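Local coordinates for protein prgH (PDB 4G2S), which forms part of the basal body of the Salmonella SPI-1 type III secretion system, to which it contributes an FHA domain that probably serves in assembly, at residues V9-S14 with L100-R105; G26-V31 with D50-P55; F30-S35 with V61-Q66. All coordinates share one frame; numbering follows the deposited sequence.

The three contacts are strand pairings within the two facing sheets of an FHA-type beta sandwich. Interaction 1 pairs strands 7-11 and 100-106, from near the two ends of the chain, in the antiparallel sheet, and so encloses the other two in sequence. Interactions 2 and 3 lie about 6 Å apart, centre to centre, in the mixed sheet and share strand 26-33, which has 51-55 on one flank and 63-67 on the other. Their centres stand about 13 and 12 Å from that of interaction 1, yet side chains meet between the sheets: V9 reaches F30 and I65, L11 reaches I54, and L100 reaches F63. One hydrophobic core thus unites all three, while charged and amide side chains contact neighbouring subunits.

Interaction 1. Residues V9-S14 with L100-R105; sequences VRLLNS and LLILIR
V9-L11 runs antiparallel to L100-R105, with R10 and L103 as the hydrogen-bonded pair: R10 N reaches L103 O at 2.9 Å, nearly along the C=O axis, and L103 N returns to R10 O at 2.8 Å by a more bent bond. The tightest packing comes just past the strand end. L12, its CG anti to the carbonyl carbon (chi1 -57°), lays CD1 only 3.4 Å from L101 CD2, closer than usual for two methyls, and against L103 CB; its own N-H holds L101 O at 2.7 Å. Branched aliphatic residues suit the other face, where L11 CD2 crosses I102 CG2 at 3.8 Å and V9 CG1 lies beside I102 CB, both turned to the mixed sheet. The far end is looser and partly exposed, and polar atoms take over. N13, its CG in the crowded position between backbone N and carbonyl carbon (chi1 74°), swings OD1 back to L101 N at 2.8 Å, the donor standing above the amide's carbonyl plane. An asparagine fits here because its OD1 accepts L101 N as a main-chain carbonyl would, while ND2 binds E99 O. R10 extends away to E64 of the second subunit and to E20, which R105 also binds. This is an antiparallel strand pair of a beta sandwich, as in FHA domains: V9, L11 and I102 face the other sheet, and L12 and L103 pack on the outer face beside R10.

Interaction 2. Residues G26-V31 with D50-P55; sequences GRTLFV and DSFFIP
Strands 26-31 and 51-55 run parallel, their short axes 4.7 Å apart and inclined by 22°, with L29, F30 and V31 level with S51, F52 and F53. L29 and V31 each use both N and O: L29 N donates to D50 O and L29 O accepts F52 N at 2.7 Å; V31 N donates to F52 O and V31 O accepts I54 N at 2.8 Å. On the face toward the antiparallel sheet, F30 and F52 lie side by side and point the same way, both with CG anti to the carbonyl carbon. Their planes are 35° apart, and F30 CE2 approaches F52 CD2 to 3.8 Å. The aliphatic chain of I54 then extends CD1 to F30 CD2 at 3.7 Å, while the T28 methyl CG2 meets the edge of the F52 ring, 3.8 Å from CE2. Large apolar residues suit this face because it fills the sandwich interior. The reverse face carries V31 and F53, CG1 to CD1 at 4.1 Å, both also packed on A37 of helix 35-41, the helix of this beta-alpha-beta unit. At the start of the pair the bent chain of R27 brings NH2 to 4.0 Å from D50 OD2, too far for a salt bridge; its NH1 bonds to E64 of its own chain and G18 O of the third subunit. Main-chain bonds and apolar packing thus hold the strands together, the R27-D50 charges probably adding only long-range attraction.

Interaction 3. Residues F30-S35 with V61-Q66; sequences FVVGQS and VNFEIQ
The F30 CB methylene is the bump of this contact, resting on the flat face of the F63 ring. The F63 CG sits in the crowded position between backbone N and carbonyl carbon (chi1 64°), which turns the flat ring over its neighbour across the strands. F30 CB presses on one face of that ring, 3.7 Å from its centroid and 16° off the normal, a CH-pi contact. Beyond CB the two rings lie nearly parallel, 12° apart, but so far slid that they barely overlap; F30 CD1 is 3.5 Å from F63 CE1. The V32 methyl CG2, anti to the carbonyl carbon, wedges against the ring's CE2 side, 3.9 Å from F63 CE2, and I65 CG1 lies loosely by F30 CE1. A flat phenylalanine thus suits the place, offering one face to a neighbouring methylene. The backbone beneath forms a hydrogen-bonded antiparallel pair: F30 N points straight along the C=O of F63 at 2.9 Å, and F63 N reaches F30 O at 3.0 Å. There N62 replaces a main-chain acceptor: its OD1 takes V32 N at 3.0 Å in a nearly straight bond, though the donor stands above the amide's carbonyl plane. Its ND2 lies along the V31 methyls and bonds to N17 O and S15 O of the third subunit, so this one amide serves strand pairing and subunit interface. Strand 26-33 sits between 51-55 and 63-67, with 74-80 beyond 63-67; L100 and I102 of strand 100-106 pack on F63 from the facing sheet, and helix 35-41 follows Q34, its N-cap.

Interaction 1. Residues V9-S14 with L100-R105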
loop_
_atom_site.group_PDB
_atom_site.type_symbol
_atom_site.label_atom_id
_atom_site.label_comp_id
_atom_site.label_asym_id
_atom_site.label_seq_id
_atom_site.Cartn_x
_atom_site.Cartn_y
_atom_site.Cartn_z
ATOM N N VAL A 9 17.272 -16.864 10.065
ATOM C CA VAL A 9 16.093 -17.474 10.636
ATOM C C VAL A 9 15.264 -17.988 9.494
ATOM O O VAL A 9 14.886 -17.187 8.629
ATOM C CB VAL A 9 15.215 -16.490 11.403
ATOM C CG1 VAL A 9 14.028 -17.273 12.012
ATOM C CG2 VAL A 9 16.036 -15.880 12.478
ATOM N N ARG A 10 14.939 -19.276 9.551
ATOM C CA ARG A 10 14.030 -19.926 8.660
ATOM C C ARG A 10 12.707 -20.267 9.358
ATOM O O ARG A 10 12.645 -20.870 10.457
ATOM C CB ARG A 10 14.671 -21.198 8.064
ATOM C CG ARG A 10 13.779 -21.872 7.011
ATOM C CD ARG A 10 14.244 -23.282 6.652
ATOM N NE ARG A 10 13.441 -23.874 5.602
ATOM C CZ ARG A 10 13.675 -23.803 4.291
ATOM N NH1 ARG A 10 14.704 -23.124 3.778
ATOM N NH2 ARG A 10 12.850 -24.441 3.465
ATOM N N LEU A 11 11.629 -19.931 8.680
ATOM C CA LEU A 11 10.276 -20.315 9.164
ATOM C C LEU A 11 9.982 -21.743 8.768
ATOM O O LEU A 11 10.278 -22.161 7.633
ATOM C CB LEU A 11 9.281 -19.356 8.578
ATOM C CG LEU A 11 9.500 -17.897 8.973
ATOM C CD1 LEU A 11 8.271 -17.131 8.487
ATOM C CD2 LEU A 11 9.731 -17.665 10.402
ATOM N N LEU A 12 9.456 -22.539 9.684
ATOM C CA LEU A 12 9.195 -23.950 9.389
ATOM C C LEU A 12 7.701 -24.250 9.377
ATOM O O LEU A 12 7.316 -25.375 9.139
ATOM C CB LEU A 12 9.876 -24.875 10.412
ATOM C CG LEU A 12 11.393 -24.768 10.613
ATOM C CD1 LEU A 12 11.828 -25.859 11.583
ATOM C CD2 LEU A 12 12.094 -24.895 9.275
ATOM N N ASN A 13 6.900 -23.242 9.678
ATOM C CA ASN A 13 5.461 -23.225 9.492
ATOM C C ASN A 13 4.983 -21.803 9.189
ATOM O O ASN A 13 5.821 -20.941 8.863
ATOM C CB ASN A 13 4.732 -23.838 10.683
ATOM C CG ASN A 13 4.729 -22.947 11.894
ATOM O OD1 ASN A 13 5.499 -22.002 11.973
ATOM N ND2 ASN A 13 3.962 -23.334 12.913
ATOM N N SER A 14 3.679 -21.567 9.327
ATOM C CA SER A 14 3.027 -20.307 8.866
ATOM C C SER A 14 2.856 -20.281 7.335
ATOM O O SER A 14 3.341 -21.155 6.605
ATOM C CB SER A 14 3.701 -19.030 9.378
ATOM O OG SER A 14 4.770 -18.575 8.500
ATOM N N LEU A 100 4.339 -20.275 16.388
ATOM C CA LEU A 100 5.295 -20.264 15.317
ATOM C C LEU A 100 6.420 -21.262 15.529
ATOM O O LEU A 100 6.926 -21.433 16.667
ATOM C CB LEU A 100 5.887 -18.862 15.180
ATOM C CG LEU A 100 6.680 -18.591 13.948
ATOM C CD1 LEU A 100 5.795 -18.645 12.695
ATOM C CD2 LEU A 100 7.391 -17.274 14.131
ATOM N N LEU A 101 6.868 -21.862 14.432
ATOM C CA LEU A 101 8.023 -22.754 14.459
ATOM C C LEU A 101 9.140 -22.220 13.523
ATOM O O LEU A 101 8.928 -21.958 12.307
ATOM C CB LEU A 101 7.541 -24.173 14.101
ATOM C CG LEU A 101 8.242 -25.405 14.635
ATOM C CD1 LEU A 101 7.593 -26.658 14.097
ATOM C CD2 LEU A 101 9.672 -25.345 14.174
ATOM N N ILE A 102 10.328 -22.010 14.102
ATOM C CA ILE A 102 11.445 -21.443 13.384
ATOM C C ILE A 102 12.635 -22.311 13.570
ATOM O O ILE A 102 12.676 -23.164 14.409
ATOM C CB ILE A 102 11.819 -20.020 13.888
ATOM C CG1 ILE A 102 12.320 -20.070 15.331
ATOM C CG2 ILE A 102 10.605 -19.079 13.872
ATOM C CD1 ILE A 102 12.862 -18.715 15.798
ATOM N N LEU A 103 13.674 -22.007 12.821
ATOM C CA LEU A 103 14.889 -22.739 12.902
ATOM C C LEU A 103 15.967 -21.694 12.633
ATOM O O LEU A 103 15.727 -20.835 11.814
ATOM C CB LEU A 103 14.861 -23.854 11.827
ATOM C CG LEU A 103 16.144 -24.666 11.910
ATOM C CD1 LEU A 103 15.827 -26.142 11.721
ATOM C CD2 LEU A 103 17.208 -24.184 10.937
ATOM N N ILE A 104 17.081 -21.673 13.411
ATOM C CA ILE A 104 18.172 -20.719 13.196
ATOM C C ILE A 104 19.368 -21.555 12.687
ATOM O O ILE A 104 19.774 -22.544 13.347
ATOM C CB ILE A 104 18.554 -19.936 14.485
ATOM C CG1 ILE A 104 17.339 -19.201 15.079
ATOM C CG2 ILE A 104 19.683 -18.969 14.194
ATOM C CD1 ILE A 104 17.533 -18.694 16.513
ATOM N N ARG A 105 19.904 -21.188 11.524
ATOM C CA ARG A 105 21.027 -21.911 10.910
ATOM C C ARG A 105 22.162 -20.959 10.500
ATOM O O ARG A 105 21.914 -19.805 10.189
ATOM C CB ARG A 105 20.553 -22.681 9.667
ATOM C CG ARG A 105 20.160 -21.789 8.544
ATOM C CD ARG A 105 19.568 -22.582 7.378
ATOM N NE ARG A 105 19.408 -21.752 6.197
ATOM C CZ ARG A 105 20.390 -21.321 5.432
ATOM N NH1 ARG A 105 21.647 -21.647 5.686
ATOM N NH2 ARG A 105 20.107 -20.638 4.342
#

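Interaction 2. Residues G26-V31 with D50-P55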
loop_
_atom_site.group_PDB
_atom_site.type_symbol
_atom_site.label_atom_id
_atom_site.label_comp_id
_atom_site.label_asym_id
_atom_site.label_seq_id
_atom_site.Cartn_x
_atom_site.Cartn_y
_atom_site.Cartn_z
ATOM N N GLY A 26 23.546 -8.394 17.042
ATOM C CA GLY A 26 22.692 -7.605 17.909
ATOM C C GLY A 26 21.286 -8.193 17.960
ATOM O O GLY A 26 21.138 -9.426 17.937
ATOM N N ARG A 27 20.280 -7.320 18.037
ATOM C CA ARG A 27 18.883 -7.676 18.301
ATOM C C ARG A 27 18.052 -7.537 17.043
ATOM O O ARG A 27 18.051 -6.478 16.457
ATOM C CB ARG A 27 18.284 -6.751 19.365
ATOM C CG ARG A 27 16.738 -6.647 19.340
ATOM C CD ARG A 27 16.133 -5.251 19.666
ATOM N NE ARG A 27 15.585 -4.484 18.514
ATOM C CZ ARG A 27 14.385 -3.857 18.453
ATOM N NH1 ARG A 27 13.480 -3.874 19.469
ATOM N NH2 ARG A 27 14.066 -3.180 17.348
ATOM N N THR A 28 17.352 -8.609 16.661
ATOM C CA THR A 28 16.354 -8.556 15.599
ATOM C C THR A 28 14.987 -8.886 16.192
ATOM O O THR A 28 14.843 -9.896 16.845
ATOM C CB THR A 28 16.709 -9.545 14.465
ATOM O OG1 THR A 28 18.059 -9.270 14.041
ATOM C CG2 THR A 28 15.822 -9.334 13.284
ATOM N N LEU A 29 14.033 -7.999 15.938
ATOM C CA LEU A 29 12.591 -8.162 16.276
ATOM C C LEU A 29 11.750 -8.820 15.186
ATOM O O LEU A 29 11.801 -8.442 13.992
ATOM C CB LEU A 29 11.981 -6.837 16.586
ATOM C CG LEU A 29 10.479 -6.773 17.069
ATOM C CD1 LEU A 29 10.370 -7.495 18.378
ATOM C CD2 LEU A 29 10.036 -5.266 17.216
ATOM N N PHE A 30 10.963 -9.774 15.633
ATOM C CA PHE A 30 9.960 -10.459 14.873
ATOM C C PHE A 30 8.603 -10.155 15.500
ATOM O O PHE A 30 8.294 -10.555 16.616
ATOM C CB PHE A 30 10.245 -11.967 14.817
ATOM C CG PHE A 30 11.469 -12.283 14.033
ATOM C CD1 PHE A 30 12.711 -12.192 14.641
ATOM C CD2 PHE A 30 11.401 -12.534 12.697
ATOM C CE1 PHE A 30 13.876 -12.441 13.915
ATOM C CE2 PHE A 30 12.577 -12.805 11.941
ATOM C CZ PHE A 30 13.797 -12.754 12.568
ATOM N N VAL A 31 7.752 -9.473 14.735
ATOM C CA VAL A 31 6.387 -9.197 15.142
ATOM C C VAL A 31 5.560 -10.228 14.405
ATOM O O VAL A 31 5.685 -10.337 13.167
ATOM C CB VAL A 31 5.900 -7.797 14.718
ATOM C CG1 VAL A 31 4.395 -7.623 15.080
ATOM C CG2 VAL A 31 6.761 -6.707 15.330
ATOM N N ASP A 50 16.125 -4.504 11.080
ATOM C CA ASP A 50 16.262 -5.129 12.405
ATOM C C ASP A 50 14.897 -5.563 12.961
ATOM O O ASP A 50 14.789 -5.955 14.133
ATOM C CB ASP A 50 16.921 -4.187 13.376
ATOM C CG ASP A 50 16.108 -2.908 13.592
ATOM O OD1 ASP A 50 15.040 -2.778 12.970
ATOM O OD2 ASP A 50 16.526 -2.052 14.367
ATOM N N SER A 51 13.906 -5.527 12.081
ATOM C CA SER A 51 12.492 -5.892 12.349
ATOM C C SER A 51 11.845 -6.634 11.205
ATOM O O SER A 51 12.016 -6.199 10.056
ATOM C CB SER A 51 11.676 -4.610 12.444
ATOM O OG SER A 51 11.377 -4.423 13.782
ATOM N N PHE A 52 11.059 -7.665 11.482
ATOM C CA PHE A 52 10.279 -8.406 10.458
ATOM C C PHE A 52 8.853 -8.708 10.924
ATOM O O PHE A 52 8.639 -8.943 12.110
ATOM C CB PHE A 52 11.002 -9.696 10.061
ATOM C CG PHE A 52 12.414 -9.420 9.458
ATOM C CD1 PHE A 52 12.501 -8.926 8.198
ATOM C CD2 PHE A 52 13.587 -9.628 10.177
ATOM C CE1 PHE A 52 13.719 -8.610 7.609
ATOM C CE2 PHE A 52 14.836 -9.395 9.599
ATOM C CZ PHE A 52 14.903 -8.841 8.315
ATOM N N PHE A 53 7.886 -8.685 10.017
ATOM C CA PHE A 53 6.534 -9.045 10.362
ATOM C C PHE A 53 6.255 -10.390 9.782
ATOM O O PHE A 53 6.485 -10.592 8.607
ATOM C CB PHE A 53 5.475 -8.092 9.779
ATOM C CG PHE A 53 4.092 -8.586 9.976
ATOM C CD1 PHE A 53 3.461 -8.403 11.187
ATOM C CD2 PHE A 53 3.425 -9.293 8.956
ATOM C CE1 PHE A 53 2.177 -8.874 11.370
ATOM C CE2 PHE A 53 2.150 -9.774 9.140
ATOM C CZ PHE A 53 1.523 -9.560 10.358
ATOM N N ILE A 54 5.735 -11.311 10.581
ATOM C CA ILE A 54 5.307 -12.620 10.145
ATOM C C ILE A 54 3.810 -12.742 10.441
ATOM O O ILE A 54 3.408 -12.556 11.574
ATOM C CB ILE A 54 6.021 -13.729 10.992
ATOM C CG1 ILE A 54 7.520 -13.565 10.816
ATOM C CG2 ILE A 54 5.583 -15.125 10.585
ATOM C CD1 ILE A 54 8.352 -14.453 11.713
ATOM N N PRO A 55 2.989 -13.080 9.435
ATOM C CA PRO A 55 1.553 -13.290 9.662
ATOM C C PRO A 55 1.253 -14.656 10.289
ATOM O O PRO A 55 1.872 -15.673 9.930
ATOM C CB PRO A 55 0.967 -13.190 8.264
ATOM C CG PRO A 55 2.016 -13.733 7.385
ATOM C CD PRO A 55 3.333 -13.238 8.019
#

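Interaction 3. Residues F30-S35 with V61-Q66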
loop_
_atom_site.group_PDB
_atom_site.type_symbol
_atom_site.label_atom_id
_atom_site.label_comp_id
_atom_site.label_asym_id
_atom_site.label_seq_id
_atom_site.Cartn_x
_atom_site.Cartn_y
_atom_site.Cartn_z
ATOM N N PHE A 30 10.963 -9.774 15.633
ATOM C CA PHE A 30 9.960 -10.459 14.873
ATOM C C PHE A 30 8.603 -10.155 15.500
ATOM O O PHE A 30 8.294 -10.555 16.616
ATOM C CB PHE A 30 10.245 -11.967 14.817
ATOM C CG PHE A 30 11.469 -12.283 14.033
ATOM C CD1 PHE A 30 12.711 -12.192 14.641
ATOM C CD2 PHE A 30 11.401 -12.534 12.697
ATOM C CE1 PHE A 30 13.876 -12.441 13.915
ATOM C CE2 PHE A 30 12.577 -12.805 11.941
ATOM C CZ PHE A 30 13.797 -12.754 12.568
ATOM N N VAL A 31 7.752 -9.473 14.735
ATOM C CA VAL A 31 6.387 -9.197 15.142
ATOM C C VAL A 31 5.560 -10.228 14.405
ATOM O O VAL A 31 5.685 -10.337 13.167
ATOM C CB VAL A 31 5.900 -7.797 14.718
ATOM C CG1 VAL A 31 4.395 -7.623 15.080
ATOM C CG2 VAL A 31 6.761 -6.707 15.330
ATOM N N VAL A 32 4.765 -10.997 15.173
ATOM C CA VAL A 32 4.072 -12.162 14.713
ATOM C C VAL A 32 2.579 -12.044 15.119
ATOM O O VAL A 32 2.196 -11.984 16.309
ATOM C CB VAL A 32 4.617 -13.457 15.310
ATOM C CG1 VAL A 32 4.036 -14.667 14.629
ATOM C CG2 VAL A 32 6.122 -13.564 15.297
ATOM N N GLY A 33 1.721 -11.980 14.122
ATOM C CA GLY A 33 0.320 -11.759 14.403
ATOM C C GLY A 33 -0.545 -11.469 13.196
ATOM O O GLY A 33 -0.215 -11.796 12.051
ATOM N N GLN A 34 -1.692 -10.869 13.476
ATOM C CA GLN A 34 -2.714 -10.599 12.457
ATOM C C GLN A 34 -2.531 -9.234 11.744
ATOM O O GLN A 34 -1.477 -8.553 11.886
ATOM C CB GLN A 34 -4.086 -10.707 13.108
ATOM C CG GLN A 34 -4.347 -11.979 13.909
ATOM C CD GLN A 34 -5.798 -12.062 14.355
ATOM O OE1 GLN A 34 -6.574 -11.144 14.107
ATOM N NE2 GLN A 34 -6.167 -13.157 15.026
ATOM N N SER A 35 -3.549 -8.855 10.959
ATOM C CA SER A 35 -3.573 -7.651 10.112
ATOM C C SER A 35 -3.199 -6.337 10.771
ATOM O O SER A 35 -2.495 -5.510 10.165
ATOM C CB SER A 35 -5.005 -7.447 9.569
ATOM O OG SER A 35 -5.588 -8.686 9.256
ATOM N N VAL A 61 3.348 -14.782 18.980
ATOM C CA VAL A 61 4.035 -14.092 20.052
ATOM C C VAL A 61 5.254 -13.348 19.441
ATOM O O VAL A 61 5.993 -13.983 18.714
ATOM C CB VAL A 61 4.607 -15.076 21.067
ATOM C CG1 VAL A 61 5.416 -14.332 22.128
ATOM C CG2 VAL A 61 3.500 -15.887 21.768
ATOM N N ASN A 62 5.453 -12.086 19.810
ATOM C CA ASN A 62 6.620 -11.321 19.266
ATOM C C ASN A 62 7.869 -11.826 19.968
ATOM O O ASN A 62 7.792 -12.258 21.170
ATOM C CB ASN A 62 6.431 -9.849 19.519
ATOM C CG ASN A 62 5.216 -9.239 18.724
ATOM O OD1 ASN A 62 4.506 -9.957 17.957
ATOM N ND2 ASN A 62 5.031 -7.937 18.852
ATOM N N PHE A 63 8.967 -11.782 19.270
ATOM C CA PHE A 63 10.189 -12.203 19.900
ATOM C C PHE A 63 11.406 -11.472 19.338
ATOM O O PHE A 63 11.323 -10.949 18.233
ATOM C CB PHE A 63 10.346 -13.723 19.803
ATOM C CG PHE A 63 10.479 -14.251 18.409
ATOM C CD1 PHE A 63 11.686 -14.446 17.820
ATOM C CD2 PHE A 63 9.333 -14.622 17.704
ATOM C CE1 PHE A 63 11.818 -15.009 16.549
ATOM C CE2 PHE A 63 9.436 -15.173 16.444
ATOM C CZ PHE A 63 10.674 -15.330 15.820
ATOM N N GLU A 64 12.511 -11.451 20.101
ATOM C CA GLU A 64 13.787 -10.946 19.617
ATOM C C GLU A 64 14.784 -12.045 19.618
ATOM O O GLU A 64 14.886 -12.823 20.566
ATOM C CB GLU A 64 14.327 -9.766 20.440
ATOM C CG GLU A 64 13.306 -8.679 20.762
ATOM C CD GLU A 64 13.958 -7.430 21.346
ATOM O OE1 GLU A 64 13.359 -6.347 21.327
ATOM O OE2 GLU A 64 15.159 -7.499 21.726
ATOM N N ILE A 65 15.575 -12.066 18.571
ATOM C CA ILE A 65 16.795 -12.861 18.520
ATOM C C ILE A 65 18.022 -11.987 18.716
ATOM O O ILE A 65 18.201 -10.917 18.071
ATOM C CB ILE A 65 16.867 -13.707 17.232
ATOM C CG1 ILE A 65 15.651 -14.636 17.223
ATOM C CG2 ILE A 65 18.194 -14.473 17.182
ATOM C CD1 ILE A 65 15.754 -15.790 16.279
ATOM N N GLN A 66 18.853 -12.420 19.678
ATOM C CA GLN A 66 20.087 -11.702 20.005
ATOM C C GLN A 66 21.314 -12.545 19.681
ATOM O O GLN A 66 21.446 -13.633 20.215
ATOM C CB GLN A 66 20.144 -11.369 21.493
ATOM C CG GLN A 66 21.268 -10.434 21.827
ATOM C CD GLN A 66 21.264 -9.963 23.277
ATOM O OE1 GLN A 66 20.295 -10.130 24.009
ATOM N NE2 GLN A 66 22.353 -9.328 23.677
#